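PDB 2HPG: ABC transporter, periplasmic substrate-binding protein from Thermotoga maritima, which probably captures a small solute in the periplasm and hands it to the membrane components of a tripartite ATP-independent (TRAP) transporter. Local coordinates for residues Trp169-Ile173 against His224-Ile228; Ile173-Gly177 against Phe294-Ala298. One frame throughout, in Å; residues are numbered along the deposited sequence.

Both contacts start from helix 167-176 and share Ile-173. Going along the chain from the N terminus, interaction 1 closes a loop of 50 residues when strand 218-234 packs against residues 169-173 of that helix. Interaction 2 closes a longer loop of 116 residues, bringing helix 291-305 against the C-terminal end of the same helix. The two loops leave from one anchor with overlapping starts, and the second runs on from 228 to 294. Their centres are about 10 Å apart, and they meet where His-224 CB packs 3.8 Å from Leu-176 CD1. Together they tie helix 167-176 to strand 218-234 and, at its C-terminal turn, to helix 291-305.

Interaction 1 of 2, residues Trp169-Ile173 against His224-Ile228; sequences WQESI and HFLLI
Residues 169-173 form one turn inside helix 167-176, tied by Ile-173 N to Trp-169 O at 3.0 Å, while 224-228 run along the long strand 218-234. The local axes approach to 10.4 Å at 153°, so helix and strand run roughly antiparallel; Trp-169 CA lies 9.0 Å from Phe-225 CA, and Ser-172 CA 8.9 Å from His-224 CA. Near-helical angles at His-224 (-75/-20) interrupt the extended course before Phe-225 (-127/140) restores it. Phe-225, chi1 m, projects toward the helix and fills the gap. Trp-169, also m, turns its indole over that ring in a T-shaped (edge-to-face) pair: the Trp-169 edge meets the Phe-225 face, with centroids of the two six-membered rings 5.0 Å apart, planes at 77° and Trp-169 CE3 3.5 Å from Phe-225 CE2. The far corner of the indole, Trp-169 CH2, reaches Leu-227 CD1 at 4.0 Å. Ser-172 CB abuts the edge of the phenyl ring, 3.6 Å from Phe-225 CZ; its hydroxyl bonds back to Ala-168 O and to Ala-90 N. With both chi angles m, Ile-173 places CD1 3.9 Å from Phe-225 CE2 and 4.0 Å from His-224 NE2. The imidazole is held by Thr-222 through ND1 and by Glu-201 through NE2. The interface, 288 Å² in all, is buried and joined by packing alone. Such helix-on-sheet packing belongs to the alpha/beta architecture of periplasmic binding proteins, here seating helix 167-176 on the long strand of a family 7 solute-binding protein.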
# COMPACT_ATOMS: atom_id res chain seq x y z
N TRP A 169 -3.79 -8.36 5.89
CA TRP A 169 -2.43 -8.55 6.42
C TRP A 169 -2.31 -9.71 7.40
O TRP A 169 -1.42 -10.56 7.27
CB TRP A 169 -1.99 -7.31 7.17
CG TRP A 169 -2.09 -6.00 6.46
CD1 TRP A 169 -3.11 -5.10 6.58
CD2 TRP A 169 -1.09 -5.37 5.63
NE1 TRP A 169 -2.82 -3.97 5.85
CE2 TRP A 169 -1.60 -4.11 5.25
CE3 TRP A 169 0.17 -5.76 5.16
CZ2 TRP A 169 -0.88 -3.22 4.43
CZ3 TRP A 169 0.89 -4.88 4.36
CH2 TRP A 169 0.35 -3.63 3.99
N GLN A 170 -3.18 -9.72 8.41
CA GLN A 170 -3.11 -10.71 9.48
C GLN A 170 -3.24 -12.12 8.93
O GLN A 170 -2.43 -13.00 9.24
CB GLN A 170 -4.18 -10.45 10.54
CG GLN A 170 -4.07 -9.11 11.26
CD GLN A 170 -2.99 -9.07 12.29
OE1 GLN A 170 -2.97 -9.90 13.19
NE2 GLN A 170 -2.09 -8.08 12.20
N GLU A 171 -4.25 -12.33 8.09
CA GLU A 171 -4.52 -13.66 7.52
C GLU A 171 -3.44 -14.10 6.56
O GLU A 171 -3.12 -15.27 6.51
CB GLU A 171 -5.85 -13.65 6.78
CG GLU A 171 -7.04 -13.38 7.68
CD GLU A 171 -7.36 -14.55 8.58
OE1 GLU A 171 -6.95 -15.69 8.26
OE2 GLU A 171 -8.03 -14.31 9.62
N SER A 172 -2.90 -13.16 5.79
CA SER A 172 -1.77 -13.43 4.90
C SER A 172 -0.54 -13.94 5.67
O SER A 172 0.01 -15.00 5.35
CB SER A 172 -1.42 -12.17 4.11
OG SER A 172 -2.39 -11.93 3.11
N ILE A 173 -0.11 -13.19 6.69
CA ILE A 173 1.07 -13.55 7.48
C ILE A 173 0.86 -14.84 8.25
O ILE A 173 1.79 -15.67 8.39
CB ILE A 173 1.49 -12.41 8.44
CG1 ILE A 173 1.99 -11.19 7.64
CG2 ILE A 173 2.55 -12.88 9.41
CD1 ILE A 173 3.02 -11.52 6.57
N HIS A 224 6.68 -10.86 -0.19
CA HIS A 224 5.33 -11.41 -0.03
C HIS A 224 4.17 -10.39 -0.16
O HIS A 224 3.03 -10.80 -0.40
CB HIS A 224 5.23 -12.13 1.32
CG HIS A 224 5.59 -11.26 2.48
ND1 HIS A 224 6.86 -11.21 3.00
CD2 HIS A 224 4.86 -10.36 3.17
CE1 HIS A 224 6.90 -10.32 3.98
NE2 HIS A 224 5.69 -9.79 4.11
N PHE A 225 4.44 -9.08 -0.00
CA PHE A 225 3.47 -8.04 -0.33
C PHE A 225 4.10 -7.02 -1.26
O PHE A 225 5.27 -6.67 -1.11
CB PHE A 225 2.98 -7.23 0.89
CG PHE A 225 2.22 -8.02 1.91
CD1 PHE A 225 1.06 -8.71 1.59
CD2 PHE A 225 2.61 -7.98 3.23
CE1 PHE A 225 0.37 -9.39 2.55
CE2 PHE A 225 1.93 -8.66 4.19
CZ PHE A 225 0.81 -9.37 3.86
N LEU A 226 3.32 -6.55 -2.23
CA LEU A 226 3.56 -5.27 -2.89
C LEU A 226 2.47 -4.32 -2.41
O LEU A 226 1.29 -4.53 -2.72
CB LEU A 226 3.50 -5.40 -4.41
CG LEU A 226 3.78 -4.09 -5.13
CD1 LEU A 226 5.22 -3.64 -4.90
CD2 LEU A 226 3.43 -4.20 -6.60
N LEU A 227 2.85 -3.30 -1.64
CA LEU A 227 1.88 -2.38 -1.05
C LEU A 227 1.35 -1.37 -2.07
O LEU A 227 2.07 -0.46 -2.53
CB LEU A 227 2.47 -1.68 0.19
CG LEU A 227 1.61 -0.65 0.93
CD1 LEU A 227 0.15 -1.05 1.00
CD2 LEU A 227 2.20 -0.45 2.34
N ILE A 228 0.09 -1.58 -2.44
CA ILE A 228 -0.60 -0.73 -3.38
C ILE A 228 -1.50 0.18 -2.58
O ILE A 228 -2.41 -0.29 -1.89
CB ILE A 228 -1.47 -1.56 -4.34
CG1 ILE A 228 -0.62 -2.58 -5.11
CG2 ILE A 228 -2.20 -0.64 -5.32
CD1 ILE A 228 -1.48 -3.71 -5.74

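Interaction 2 of 2, residues Ile173-Gly177 against Phe294-Ala298; sequences IRSLG and FMEKA
Van der Waals packing alone joins the last turn of helix 167-176 to a turn of helix 291-305, burying 252 Å² in total. The backbones come close: Leu-176 CA is 5.4 Å from Lys-297 CA, and Ser-175 CA 5.7 Å from Ala-298 CA. In the apolar part, Leu-176 (chi1 m, chi2 t) sets CD2 4.2 Å from Ala-298 CB. The same methyl meets the edge of the Phe-294 ring, Leu-176 CD2 to Phe-294 CD1 being 4.1 Å. In the backbone part, Leu-176 CD2 also fits into the turn of the opposing helix, 3.4 Å from Phe-294 O and 4.0 Å from Ala-298 N; Ser-175 O touches Lys-297 CB at 3.3 Å and Leu-176 CA lies 4.2 Å from the same CB, while the long Lys-297 chain leads its amine away. Ser-175, chi1 p, brings OG to 3.7 Å from Ala-298 CA, but its hydroxyl is bonded to Ser-172 O within its own helix. Within the segments, Ala-298 N bonds to Phe-294 O at 2.8 Å. Gly-177 ends the first helix in a Schellman motif: its phi of 135° suits glycine, since a CB would jam against the preceding carbonyl, and its N makes weak bonds to Ile-173 O (3.4 Å) and Arg-174 O (3.2 Å). Beyond the pair, Leu-176 also touches Phe-144 of strand 130-146 and His-224 of strand 218-234, and Phe-294 rests on Thr-222, so the two helices meet beside the sheet strands 130-146 and 218-234.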
# COMPACT_ATOMS: atom_id res chain seq x y z
N ILE A 173 -0.11 -13.19 6.69
CA ILE A 173 1.07 -13.55 7.48
C ILE A 173 0.86 -14.84 8.25
O ILE A 173 1.79 -15.67 8.39
CB ILE A 173 1.49 -12.41 8.44
CG1 ILE A 173 1.99 -11.19 7.64
CG2 ILE A 173 2.55 -12.88 9.41
CD1 ILE A 173 3.02 -11.52 6.57
N ARG A 174 -0.36 -15.04 8.73
CA ARG A 174 -0.74 -16.32 9.34
C ARG A 174 -0.65 -17.49 8.36
O ARG A 174 -0.16 -18.54 8.71
CB ARG A 174 -2.15 -16.23 9.94
CG ARG A 174 -2.57 -17.44 10.72
CD ARG A 174 -3.92 -17.20 11.37
NE ARG A 174 -4.50 -18.40 11.96
CZ ARG A 174 -5.20 -19.33 11.28
NH1 ARG A 174 -5.38 -19.22 9.97
NH2 ARG A 174 -5.72 -20.38 11.92
N SER A 175 -1.13 -17.31 7.14
CA SER A 175 -1.10 -18.38 6.16
C SER A 175 0.32 -18.75 5.72
O SER A 175 0.58 -19.91 5.37
CB SER A 175 -1.94 -18.01 4.94
OG SER A 175 -1.22 -17.11 4.12
N LEU A 176 1.24 -17.78 5.72
CA LEU A 176 2.66 -18.03 5.40
C LEU A 176 3.39 -18.84 6.47
O LEU A 176 4.39 -19.49 6.18
CB LEU A 176 3.41 -16.71 5.17
CG LEU A 176 2.94 -15.91 3.97
CD1 LEU A 176 3.85 -14.70 3.71
CD2 LEU A 176 2.85 -16.79 2.74
N GLY A 177 2.89 -18.79 7.69
CA GLY A 177 3.35 -19.69 8.76
C GLY A 177 3.62 -19.05 10.10
O GLY A 177 3.97 -19.74 11.06
N PHE A 294 6.00 -20.41 -0.54
CA PHE A 294 5.28 -19.31 0.12
C PHE A 294 4.02 -18.95 -0.67
O PHE A 294 2.95 -18.76 -0.09
CB PHE A 294 6.19 -18.09 0.30
CG PHE A 294 7.14 -18.21 1.45
CD1 PHE A 294 6.72 -18.00 2.74
CD2 PHE A 294 8.48 -18.52 1.23
CE1 PHE A 294 7.59 -18.12 3.81
CE2 PHE A 294 9.37 -18.62 2.29
CZ PHE A 294 8.93 -18.42 3.58
N MSE A 295 4.15 -18.88 -1.98
CA MSE A 295 3.01 -18.62 -2.84
C MSE A 295 1.92 -19.66 -2.63
O MSE A 295 0.73 -19.33 -2.60
CB MSE A 295 3.44 -18.56 -4.30
CG MSE A 295 4.25 -17.33 -4.60
SE MSE A 295 5.01 -17.20 -6.35
CE MSE A 295 6.51 -16.03 -5.93
N GLU A 296 2.33 -20.92 -2.46
CA GLU A 296 1.39 -22.02 -2.25
C GLU A 296 0.69 -21.89 -0.88
O GLU A 296 -0.51 -22.09 -0.78
CB GLU A 296 2.09 -23.38 -2.45
CG GLU A 296 2.47 -23.65 -3.92
CD GLU A 296 3.35 -24.90 -4.15
OE1 GLU A 296 3.63 -25.63 -3.17
OE2 GLU A 296 3.77 -25.15 -5.32
N LYS A 297 1.44 -21.52 0.15
CA LYS A 297 0.84 -21.25 1.46
C LYS A 297 -0.11 -20.05 1.41
O LYS A 297 -1.13 -20.06 2.06
CB LYS A 297 1.92 -20.99 2.51
CG LYS A 297 2.71 -22.19 2.93
CD LYS A 297 1.90 -23.12 3.80
CE LYS A 297 2.78 -24.24 4.33
NZ LYS A 297 1.99 -25.48 4.64
N ALA A 298 0.24 -19.02 0.63
CA ALA A 298 -0.56 -17.80 0.54
C ALA A 298 -2.01 -18.03 0.09
O ALA A 298 -2.93 -17.35 0.56
CB ALA A 298 0.11 -16.78 -0.38